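PDB 1PG6: hypothetical protein SpyM3_0169 from Streptococcus pyogenes, which is of unknown function but belongs to the AIM24 family of the cupin clan and binds calcium ions in the crystal. Local coordinates for residues I17-I28 / A94-A105; A119-K130 / M150-N161. All coordinates share one frame; numbering follows the deposited sequence.

How the contacts relate
Contact 1 (17-28 with 94-105) closes before contact 2 (119-130 with 150-161) opens along the chain, and both belong to the AIM24 part of the protein, their centres about 16 Å apart. They meet along strands 103-108 and 156-161, neighbours in one antiparallel sheet: V104 N lies 2.9 Å from A160 O, a probable hydrogen bond, and A105 CB packs on L159 CD2 at 3.5 Å. The second junction is a calcium ion. T99 from contact 1 binds it through its backbone O and OG1, N161 from contact 2 through OD1, and S162 through its O; a water shared by both contacts is also a ligand.

Contact 1: I17-I28 / A94-A105; sequences IDQNMQFPLVEI and ALAPNTPGQIVA. With CA (calcium ion), chain B.
V26 and L95 form the hydrogen-bonded pair that ties strand 26-28 to strand 94-95: V26 N donates to L95 O (3.0 Å) and L95 N to V26 O (2.9 Å). Both bonds are fairly straight and lie in the carbonyl planes. Their side chains run side by side and point the same way: V26 CG1, held between its own backbone N and carbonyl carbon (chi1 56°), presses against L95 CB at 3.5 Å, a tight fit. Farther along, the end of I28 crosses L95, CD1 against CD1 at 3.8 Å. L25 belongs to the other side of the ribbon, where its CD1 branch touches the A96 methyl at 3.6 Å. These antiparallel strands sit at the centre of a four-stranded sheet, flanked by strands 14-17 and 43-46; the A94 backbone bonds to V44 and Y45, and that of A96 to S42 just before that strand.

Beyond the pairing, the chain 96-102 passes beside the calcium ion and returns in strand 103-105, so that I103 comes back against P24 and I17. I103 sends its two branches to different partners. CG2, opposite its backbone N, receives the I17 CD1 tip at only 3.4 Å, closer than ordinary carbon contact, while the other branch slides past the proline ring in the opposing direction and brings CD1 to 3.7 Å from P24 CG. L121 of strand 120-124, two strands over in the sheet, also touches I103. At the more exposed end, the F23 ring brings its edge toward G101 N, and P100 CB approaches it obliquely. Q22 CG lies over the centre of one face of that ring. T99 grips calcium with both backbone O and OG1, the hydroxyl turned between backbone N and carbonyl carbon (chi1 60°).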
loop_
_atom_site.group_PDB
_atom_site.type_symbol
_atom_site.label_atom_id
_atom_site.label_comp_id
_atom_site.label_asym_id
_atom_site.label_seq_id
_atom_site.Cartn_x
_atom_site.Cartn_y
_atom_site.Cartn_z
ATOM N N ILE A 17 15.965 2.945 4.276
ATOM C CA ILE A 17 15.709 1.837 3.361
ATOM C C ILE A 17 17.078 1.339 2.931
ATOM O O ILE A 17 17.915 2.117 2.472
ATOM C CB ILE A 17 14.927 2.288 2.107
ATOM C CG1 ILE A 17 13.522 2.751 2.494
ATOM C CG2 ILE A 17 14.829 1.137 1.110
ATOM C CD1 ILE A 17 12.725 3.320 1.327
ATOM N N ASP A 18 17.318 0.045 3.098
ATOM C CA ASP A 18 18.606 -0.520 2.717
ATOM C C ASP A 18 18.872 -0.248 1.231
ATOM O O ASP A 18 17.997 -0.465 0.396
ATOM C CB ASP A 18 18.602 -2.024 2.977
ATOM C CG ASP A 18 19.982 -2.566 3.203
ATOM O OD1 ASP A 18 20.417 -2.601 4.375
ATOM O OD2 ASP A 18 20.639 -2.938 2.209
ATOM N N GLN A 19 20.075 0.220 0.901
ATOM C CA GLN A 19 20.416 0.527 -0.493
ATOM C C GLN A 19 21.181 -0.589 -1.199
ATOM O O GLN A 19 21.127 -0.709 -2.422
ATOM C CB GLN A 19 21.266 1.798 -0.571
ATOM C CG GLN A 19 20.701 2.999 0.161
ATOM C CD GLN A 19 21.703 4.136 0.257
ATOM O OE1 GLN A 19 22.096 4.719 -0.754
ATOM N NE2 GLN A 19 22.129 4.447 1.476
ATOM N N ASN A 20 21.904 -1.397 -0.435
ATOM C CA ASN A 20 22.680 -2.469 -1.031
ATOM C C ASN A 20 21.852 -3.724 -1.263
ATOM O O ASN A 20 22.084 -4.457 -2.226
ATOM C CB ASN A 20 23.877 -2.813 -0.146
ATOM C CG ASN A 20 24.816 -1.649 0.041
ATOM O OD1 ASN A 20 25.315 -1.084 -0.928
ATOM N ND2 ASN A 20 25.068 -1.285 1.295
HETATM N N MSE A 21 20.894 -3.981 -0.385
HETATM C CA MSE A 21 20.072 -5.169 -0.532
HETATM C C MSE A 21 19.114 -5.074 -1.710
HETATM O O MSE A 21 18.480 -4.043 -1.936
HETATM C CB MSE A 21 19.314 -5.437 0.770
HETATM C CG MSE A 21 20.232 -5.848 1.920
HETATM SE SE MSE A 21 19.364 -5.667 3.661
HETATM C CE MSE A 21 17.693 -6.226 3.131
ATOM N N GLN A 22 19.056 -6.151 -2.482
ATOM C CA GLN A 22 18.179 -6.250 -3.643
ATOM C C GLN A 22 16.730 -6.192 -3.167
ATOM O O GLN A 22 15.877 -5.554 -3.784
ATOM C CB GLN A 22 18.469 -7.570 -4.361
ATOM C CG GLN A 22 17.410 -8.035 -5.321
ATOM C CD GLN A 22 17.778 -9.351 -5.988
ATOM O OE1 GLN A 22 16.950 -9.967 -6.653
ATOM N NE2 GLN A 22 19.024 -9.785 -5.817
ATOM N N PHE A 23 16.468 -6.877 -2.062
ATOM C CA PHE A 23 15.138 -6.921 -1.439
ATOM C C PHE A 23 15.376 -6.233 -0.096
ATOM O O PHE A 23 15.891 -6.830 0.841
ATOM C CB PHE A 23 14.708 -8.375 -1.266
ATOM C CG PHE A 23 14.697 -9.144 -2.551
ATOM C CD1 PHE A 23 13.782 -8.820 -3.557
ATOM C CD2 PHE A 23 15.641 -10.145 -2.783
ATOM C CE1 PHE A 23 13.801 -9.476 -4.779
ATOM C CE2 PHE A 23 15.675 -10.812 -4.004
ATOM C CZ PHE A 23 14.747 -10.474 -5.012
ATOM N N PRO A 24 15.009 -4.950 -0.009
ATOM C CA PRO A 24 15.176 -4.112 1.171
ATOM C C PRO A 24 14.385 -4.380 2.426
ATOM O O PRO A 24 13.286 -4.934 2.416
ATOM C CB PRO A 24 14.887 -2.713 0.637
ATOM C CG PRO A 24 13.809 -2.972 -0.359
ATOM C CD PRO A 24 14.353 -4.188 -1.092
ATOM N N LEU A 25 15.003 -3.964 3.519
ATOM C CA LEU A 25 14.421 -4.029 4.844
ATOM C C LEU A 25 14.425 -2.535 5.142
ATOM O O LEU A 25 15.269 -1.801 4.619
ATOM C CB LEU A 25 15.375 -4.766 5.782
ATOM C CG LEU A 25 14.840 -5.782 6.787
ATOM C CD1 LEU A 25 13.851 -6.739 6.135
ATOM C CD2 LEU A 25 16.022 -6.536 7.374
ATOM N N VAL A 26 13.473 -2.064 5.932
ATOM C CA VAL A 26 13.461 -0.655 6.283
ATOM C C VAL A 26 13.582 -0.556 7.798
ATOM O O VAL A 26 12.787 -1.135 8.535
ATOM C CB VAL A 26 12.168 0.068 5.800
ATOM C CG1 VAL A 26 10.932 -0.615 6.345
ATOM C CG2 VAL A 26 12.207 1.534 6.220
ATOM N N GLU A 27 14.620 0.141 8.248
ATOM C CA GLU A 27 14.859 0.333 9.670
ATOM C C GLU A 27 14.226 1.666 10.030
ATOM O O GLU A 27 14.500 2.687 9.393
ATOM C CB GLU A 27 16.360 0.367 9.973
ATOM C CG GLU A 27 17.125 -0.884 9.564
ATOM C CD GLU A 27 18.613 -0.776 9.873
ATOM O OE1 GLU A 27 19.241 0.219 9.453
ATOM O OE2 GLU A 27 19.159 -1.685 10.531
ATOM N N ILE A 28 13.382 1.653 11.054
ATOM C CA ILE A 28 12.672 2.852 11.481
ATOM C C ILE A 28 12.993 3.255 12.914
ATOM O O ILE A 28 12.971 2.425 13.819
ATOM C CB ILE A 28 11.147 2.634 11.371
ATOM C CG1 ILE A 28 10.763 2.376 9.909
ATOM C CG2 ILE A 28 10.397 3.837 11.914
ATOM C CD1 ILE A 28 9.299 2.031 9.721
ATOM N N ALA A 94 12.096 -2.811 12.473
ATOM C CA ALA A 94 12.448 -3.058 11.085
ATOM C C ALA A 94 11.271 -3.749 10.424
ATOM O O ALA A 94 10.655 -4.632 11.019
ATOM C CB ALA A 94 13.698 -3.941 11.008
ATOM N N LEU A 95 10.962 -3.333 9.202
ATOM C CA LEU A 95 9.851 -3.900 8.448
ATOM C C LEU A 95 10.336 -4.528 7.158
ATOM O O LEU A 95 11.361 -4.126 6.604
ATOM C CB LEU A 95 8.845 -2.813 8.069
ATOM C CG LEU A 95 8.276 -1.920 9.166
ATOM C CD1 LEU A 95 7.288 -0.924 8.544
ATOM C CD2 LEU A 95 7.606 -2.785 10.215
ATOM N N ALA A 96 9.577 -5.506 6.678
ATOM C CA ALA A 96 9.888 -6.177 5.429
ATOM C C ALA A 96 8.608 -6.265 4.603
ATOM O O ALA A 96 7.555 -6.631 5.125
ATOM C CB ALA A 96 10.418 -7.582 5.707
ATOM N N PRO A 97 8.676 -5.898 3.318
ATOM C CA PRO A 97 7.509 -5.959 2.429
ATOM C C PRO A 97 7.117 -7.427 2.267
ATOM O O PRO A 97 7.980 -8.305 2.342
ATOM C CB PRO A 97 8.037 -5.375 1.120
ATOM C CG PRO A 97 9.165 -4.481 1.555
ATOM C CD PRO A 97 9.830 -5.290 2.633
ATOM N N ASN A 98 5.835 -7.701 2.022
ATOM C CA ASN A 98 5.398 -9.087 1.868
ATOM C C ASN A 98 5.647 -9.672 0.483
ATOM O O ASN A 98 5.416 -10.860 0.268
ATOM C CB ASN A 98 3.916 -9.238 2.240
ATOM C CG ASN A 98 3.004 -8.371 1.399
ATOM O OD1 ASN A 98 3.111 -8.334 0.177
ATOM N ND2 ASN A 98 2.085 -7.676 2.057
ATOM N N THR A 99 6.113 -8.852 -0.457
ATOM C CA THR A 99 6.402 -9.348 -1.803
ATOM C C THR A 99 7.803 -8.931 -2.249
ATOM O O THR A 99 8.313 -7.887 -1.839
ATOM C CB THR A 99 5.369 -8.840 -2.855
ATOM O OG1 THR A 99 5.376 -7.412 -2.903
ATOM C CG2 THR A 99 3.970 -9.297 -2.503
ATOM N N PRO A 100 8.457 -9.756 -3.080
ATOM C CA PRO A 100 9.805 -9.446 -3.569
ATOM C C PRO A 100 9.769 -8.198 -4.439
ATOM O O PRO A 100 9.063 -8.165 -5.445
ATOM C CB PRO A 100 10.175 -10.676 -4.393
ATOM C CG PRO A 100 9.312 -11.769 -3.810
ATOM C CD PRO A 100 8.017 -11.083 -3.544
ATOM N N GLY A 101 10.520 -7.167 -4.066
ATOM C CA GLY A 101 10.510 -5.963 -4.875
ATOM C C GLY A 101 11.298 -4.821 -4.278
ATOM O O GLY A 101 12.355 -5.029 -3.694
ATOM N N GLN A 102 10.765 -3.613 -4.420
ATOM C CA GLN A 102 11.419 -2.414 -3.924
ATOM C C GLN A 102 10.496 -1.625 -3.005
ATOM O O GLN A 102 9.314 -1.941 -2.864
ATOM C CB GLN A 102 11.847 -1.518 -5.097
ATOM C CG GLN A 102 12.949 -2.122 -5.991
ATOM C CD GLN A 102 13.341 -1.217 -7.160
ATOM O OE1 GLN A 102 14.515 -1.136 -7.540
ATOM N NE2 GLN A 102 12.360 -0.548 -7.740
ATOM N N ILE A 103 11.062 -0.608 -2.370
ATOM C CA ILE A 103 10.317 0.266 -1.475
ATOM C C ILE A 103 10.577 1.690 -1.937
ATOM O O ILE A 103 11.692 2.026 -2.332
ATOM C CB ILE A 103 10.795 0.126 -0.006
ATOM C CG1 ILE A 103 10.514 -1.292 0.497
ATOM C CG2 ILE A 103 10.089 1.152 0.882
ATOM C CD1 ILE A 103 11.121 -1.593 1.862
ATOM N N VAL A 104 9.543 2.521 -1.911
ATOM C CA VAL A 104 9.692 3.913 -2.301
ATOM C C VAL A 104 9.077 4.760 -1.197
ATOM O O VAL A 104 7.997 4.448 -0.692
ATOM C CB VAL A 104 8.991 4.205 -3.663
ATOM C CG1 VAL A 104 7.518 3.832 -3.599
ATOM C CG2 VAL A 104 9.164 5.665 -4.040
ATOM N N ALA A 105 9.788 5.809 -0.802
ATOM C CA ALA A 105 9.308 6.707 0.245
ATOM C C ALA A 105 8.773 7.966 -0.422
ATOM O O ALA A 105 9.434 8.554 -1.274
ATOM C CB ALA A 105 10.446 7.057 1.195
HETATM CA CA CA B . 7.116 -5.664 -2.152
HETATM O O HOH W 1 9.376 -4.674 -1.773
#

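Contact 2: A119-K130 / M150-N161; sequences AFLALDGSAQYK and MTTEGLGTLLAN. With CA (calcium ion), chain B.
A119-K130 and M150-N161 run antiparallel over two strand pairs, 120-124 with 156-161 and 128-130 with 150-153; in the first a classic beta bulge sets both L121 N and A122 N on L159 O. The pairs belong to two different six-stranded antiparallel sheets, so the paired segments run on from one into the next. F120, with CG anti to the backbone N (chi1 176°), lies across the selenomethionine M150, its CD1 3.5 Å from SE. This Met-aromatic contact is oblique to the ring, whereas L158 CD1 comes in at the ring edge, in its plane. M150 bends at its last torsion (chi3 -55°), bringing CE beside F120 CB, and SE makes a second, longer Met-aromatic contact with Y129, 5.1 Å from the ring centroid against 4.2 Å for F120.

At the far end, a type I turn from D124 to A127 is tied down by side chains. D124 OD1 accepts from T157 N at 2.8 Å with its anti lone pair and from a water that T157 OG1 donates to, while OD2 is met by M13 N. S126 OG donates to L155 O at 2.8 Å, from above the carbonyl plane. At the opposite end, next to A119, N161 OD1 binds calcium at 2.7 Å, and its ND2 donates to G118 O, which fixes the amide's rotation. With backbone donors on both D124 oxygens, its carboxylate would probably be stabilised as the anion.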
loop_
_atom_site.group_PDB
_atom_site.type_symbol
_atom_site.label_atom_id
_atom_site.label_comp_id
_atom_site.label_asym_id
_atom_site.label_seq_id
_atom_site.Cartn_x
_atom_site.Cartn_y
_atom_site.Cartn_z
ATOM N N ALA A 119 0.129 -2.497 -1.923
ATOM C CA ALA A 119 1.227 -1.553 -2.135
ATOM C C ALA A 119 1.641 -0.799 -0.872
ATOM O O ALA A 119 2.718 -0.200 -0.825
ATOM C CB ALA A 119 0.864 -0.552 -3.236
ATOM N N PHE A 120 0.786 -0.813 0.143
ATOM C CA PHE A 120 1.086 -0.113 1.384
ATOM C C PHE A 120 2.069 -0.856 2.272
ATOM O O PHE A 120 1.946 -2.065 2.484
ATOM C CB PHE A 120 -0.192 0.127 2.193
ATOM C CG PHE A 120 0.052 0.759 3.535
ATOM C CD1 PHE A 120 0.431 2.095 3.628
ATOM C CD2 PHE A 120 -0.081 0.018 4.706
ATOM C CE1 PHE A 120 0.674 2.683 4.863
ATOM C CE2 PHE A 120 0.160 0.599 5.946
ATOM C CZ PHE A 120 0.539 1.934 6.025
ATOM N N LEU A 121 3.051 -0.126 2.792
ATOM C CA LEU A 121 4.025 -0.715 3.709
ATOM C C LEU A 121 4.020 0.007 5.051
ATOM O O LEU A 121 3.941 -0.631 6.101
ATOM C CB LEU A 121 5.442 -0.688 3.118
ATOM C CG LEU A 121 6.522 -1.169 4.094
ATOM C CD1 LEU A 121 6.175 -2.556 4.610
ATOM C CD2 LEU A 121 7.888 -1.186 3.405
ATOM N N ALA A 122 4.102 1.335 5.020
ATOM C CA ALA A 122 4.120 2.106 6.260
ATOM C C ALA A 122 3.685 3.552 6.072
ATOM O O ALA A 122 3.736 4.108 4.972
ATOM C CB ALA A 122 5.510 2.063 6.885
ATOM N N LEU A 123 3.272 4.167 7.174
ATOM C CA LEU A 123 2.814 5.545 7.140
ATOM C C LEU A 123 3.025 6.205 8.491
ATOM O O LEU A 123 2.722 5.620 9.528
ATOM C CB LEU A 123 1.327 5.580 6.781
ATOM C CG LEU A 123 0.657 6.957 6.708
ATOM C CD1 LEU A 123 1.207 7.743 5.524
ATOM C CD2 LEU A 123 -0.850 6.775 6.560
ATOM N N ASP A 124 3.552 7.423 8.472
ATOM C CA ASP A 124 3.779 8.174 9.698
ATOM C C ASP A 124 2.488 8.260 10.502
ATOM O O ASP A 124 1.410 8.446 9.938
ATOM C CB ASP A 124 4.268 9.585 9.364
ATOM C CG ASP A 124 5.741 9.765 9.633
ATOM O OD1 ASP A 124 6.481 10.147 8.701
ATOM O OD2 ASP A 124 6.161 9.525 10.785
ATOM N N GLY A 125 2.600 8.112 11.818
ATOM C CA GLY A 125 1.428 8.187 12.667
ATOM C C GLY A 125 0.799 9.566 12.614
ATOM O O GLY A 125 -0.361 9.746 12.983
ATOM N N SER A 126 1.570 10.547 12.157
ATOM C CA SER A 126 1.088 11.918 12.050
ATOM C C SER A 126 0.163 12.081 10.847
ATOM O O SER A 126 -0.608 13.037 10.773
ATOM C CB SER A 126 2.268 12.880 11.920
ATOM O OG SER A 126 3.042 12.582 10.773
ATOM N N ALA A 127 0.243 11.146 9.904
ATOM C CA ALA A 127 -0.592 11.198 8.711
ATOM C C ALA A 127 -1.878 10.404 8.907
ATOM O O ALA A 127 -2.059 9.735 9.924
ATOM C CB ALA A 127 0.177 10.659 7.503
ATOM N N GLN A 128 -2.760 10.472 7.915
ATOM C CA GLN A 128 -4.038 9.779 7.971
ATOM C C GLN A 128 -4.287 9.060 6.644
ATOM O O GLN A 128 -3.639 9.350 5.638
ATOM C CB GLN A 128 -5.154 10.797 8.222
ATOM C CG GLN A 128 -6.446 10.214 8.770
ATOM C CD GLN A 128 -6.432 10.074 10.287
ATOM O OE1 GLN A 128 -7.337 9.478 10.875
ATOM N NE2 GLN A 128 -5.404 10.630 10.928
ATOM N N TYR A 129 -5.226 8.122 6.639
ATOM C CA TYR A 129 -5.543 7.401 5.417
ATOM C C TYR A 129 -6.995 6.951 5.430
ATOM O O TYR A 129 -7.618 6.845 6.486
ATOM C CB TYR A 129 -4.629 6.174 5.266
ATOM C CG TYR A 129 -5.044 4.983 6.107
ATOM C CD1 TYR A 129 -5.982 4.065 5.635
ATOM C CD2 TYR A 129 -4.526 4.794 7.385
ATOM C CE1 TYR A 129 -6.395 2.988 6.417
ATOM C CE2 TYR A 129 -4.934 3.721 8.180
ATOM C CZ TYR A 129 -5.865 2.826 7.691
ATOM O OH TYR A 129 -6.272 1.767 8.471
ATOM N N LYS A 130 -7.527 6.693 4.244
ATOM C CA LYS A 130 -8.891 6.214 4.116
ATOM C C LYS A 130 -8.922 5.154 3.025
ATOM O O LYS A 130 -8.207 5.256 2.027
ATOM C CB LYS A 130 -9.835 7.356 3.747
ATOM C CG LYS A 130 -11.287 6.931 3.677
ATOM C CD LYS A 130 -12.183 8.061 3.196
ATOM C CE LYS A 130 -13.636 7.608 3.126
ATOM N NZ LYS A 130 -13.797 6.413 2.246
HETATM N N MSE A 150 -6.391 2.991 -1.294
HETATM C CA MSE A 150 -6.047 3.784 -0.123
HETATM C C MSE A 150 -5.626 5.183 -0.541
HETATM O O MSE A 150 -4.889 5.351 -1.510
HETATM C CB MSE A 150 -4.890 3.123 0.634
HETATM C CG MSE A 150 -4.369 3.911 1.824
HETATM SE SE MSE A 150 -2.792 3.090 2.593
HETATM C CE MSE A 150 -3.515 1.352 2.922
ATOM N N THR A 151 -6.104 6.191 0.181
ATOM C CA THR A 151 -5.736 7.572 -0.113
ATOM C C THR A 151 -5.176 8.204 1.156
ATOM O O THR A 151 -5.767 8.085 2.231
ATOM C CB THR A 151 -6.946 8.397 -0.609
ATOM O OG1 THR A 151 -7.367 7.904 -1.890
ATOM C CG2 THR A 151 -6.568 9.865 -0.748
ATOM N N THR A 152 -4.035 8.870 1.024
ATOM C CA THR A 152 -3.369 9.506 2.155
ATOM C C THR A 152 -3.806 10.946 2.382
ATOM O O THR A 152 -4.410 11.575 1.515
ATOM C CB THR A 152 -1.837 9.530 1.965
ATOM O OG1 THR A 152 -1.504 10.379 0.858
ATOM C CG2 THR A 152 -1.311 8.126 1.688
ATOM N N GLU A 153 -3.471 11.455 3.562
ATOM C CA GLU A 153 -3.784 12.822 3.950
ATOM C C GLU A 153 -2.844 13.182 5.090
ATOM O O GLU A 153 -2.359 12.302 5.800
ATOM C CB GLU A 153 -5.235 12.915 4.427
ATOM C CG GLU A 153 -5.658 14.302 4.879
ATOM C CD GLU A 153 -7.066 14.326 5.446
ATOM O OE1 GLU A 153 -7.317 13.618 6.450
ATOM O OE2 GLU A 153 -7.923 15.052 4.894
ATOM N N GLY A 154 -2.570 14.473 5.251
ATOM C CA GLY A 154 -1.703 14.909 6.329
ATOM C C GLY A 154 -0.232 15.035 5.992
ATOM O O GLY A 154 0.173 14.914 4.835
ATOM N N LEU A 155 0.571 15.283 7.022
ATOM C CA LEU A 155 2.010 15.432 6.866
ATOM C C LEU A 155 2.716 14.165 7.330
ATOM O O LEU A 155 2.247 13.481 8.240
ATOM C CB LEU A 155 2.515 16.624 7.686
ATOM C CG LEU A 155 1.877 17.986 7.401
ATOM C CD1 LEU A 155 2.502 19.039 8.307
ATOM C CD2 LEU A 155 2.076 18.362 5.947
ATOM N N GLY A 156 3.843 13.858 6.703
ATOM C CA GLY A 156 4.585 12.672 7.080
ATOM C C GLY A 156 5.139 11.941 5.880
ATOM O O GLY A 156 5.152 12.461 4.763
ATOM N N THR A 157 5.607 10.724 6.114
ATOM C CA THR A 157 6.163 9.921 5.036
ATOM C C THR A 157 5.340 8.666 4.805
ATOM O O THR A 157 4.884 8.033 5.751
ATOM C CB THR A 157 7.598 9.477 5.351
ATOM O OG1 THR A 157 8.427 10.629 5.537
ATOM C CG2 THR A 157 8.149 8.632 4.208
ATOM N N LEU A 158 5.156 8.321 3.536
ATOM C CA LEU A 158 4.433 7.123 3.146
ATOM C C LEU A 158 5.460 6.191 2.516
ATOM O O LEU A 158 6.278 6.627 1.706
ATOM C CB LEU A 158 3.359 7.444 2.101
ATOM C CG LEU A 158 2.864 6.249 1.266
ATOM C CD1 LEU A 158 1.970 5.352 2.125
ATOM C CD2 LEU A 158 2.085 6.751 0.053
ATOM N N LEU A 159 5.444 4.924 2.907
ATOM C CA LEU A 159 6.350 3.947 2.310
ATOM C C LEU A 159 5.474 2.984 1.513
ATOM O O LEU A 159 4.581 2.347 2.070
ATOM C CB LEU A 159 7.128 3.168 3.383
ATOM C CG LEU A 159 8.094 3.947 4.280
ATOM C CD1 LEU A 159 8.852 2.983 5.195
ATOM C CD2 LEU A 159 9.080 4.729 3.424
ATOM N N ALA A 160 5.715 2.901 0.205
ATOM C CA ALA A 160 4.967 2.004 -0.665
ATOM C C ALA A 160 5.932 0.912 -1.118
ATOM O O ALA A 160 7.140 1.139 -1.177
ATOM C CB ALA A 160 4.422 2.762 -1.872
ATOM N N ASN A 161 5.408 -0.269 -1.424
ATOM C CA ASN A 161 6.259 -1.385 -1.844
ATOM C C ASN A 161 5.733 -1.992 -3.141
ATOM O O ASN A 161 4.536 -1.980 -3.395
ATOM C CB ASN A 161 6.267 -2.452 -0.750
ATOM C CG ASN A 161 5.005 -3.283 -0.762
ATOM O OD1 ASN A 161 4.926 -4.286 -1.470
ATOM N ND2 ASN A 161 4.002 -2.858 -0.015
HETATM CA CA CA B . 7.116 -5.664 -2.152
HETATM O O HOH W 2 8.918 10.992 8.198
HETATM O O HOH W 3 -0.386 15.490 10.288
HETATM O O HOH W 1 9.376 -4.674 -1.773
#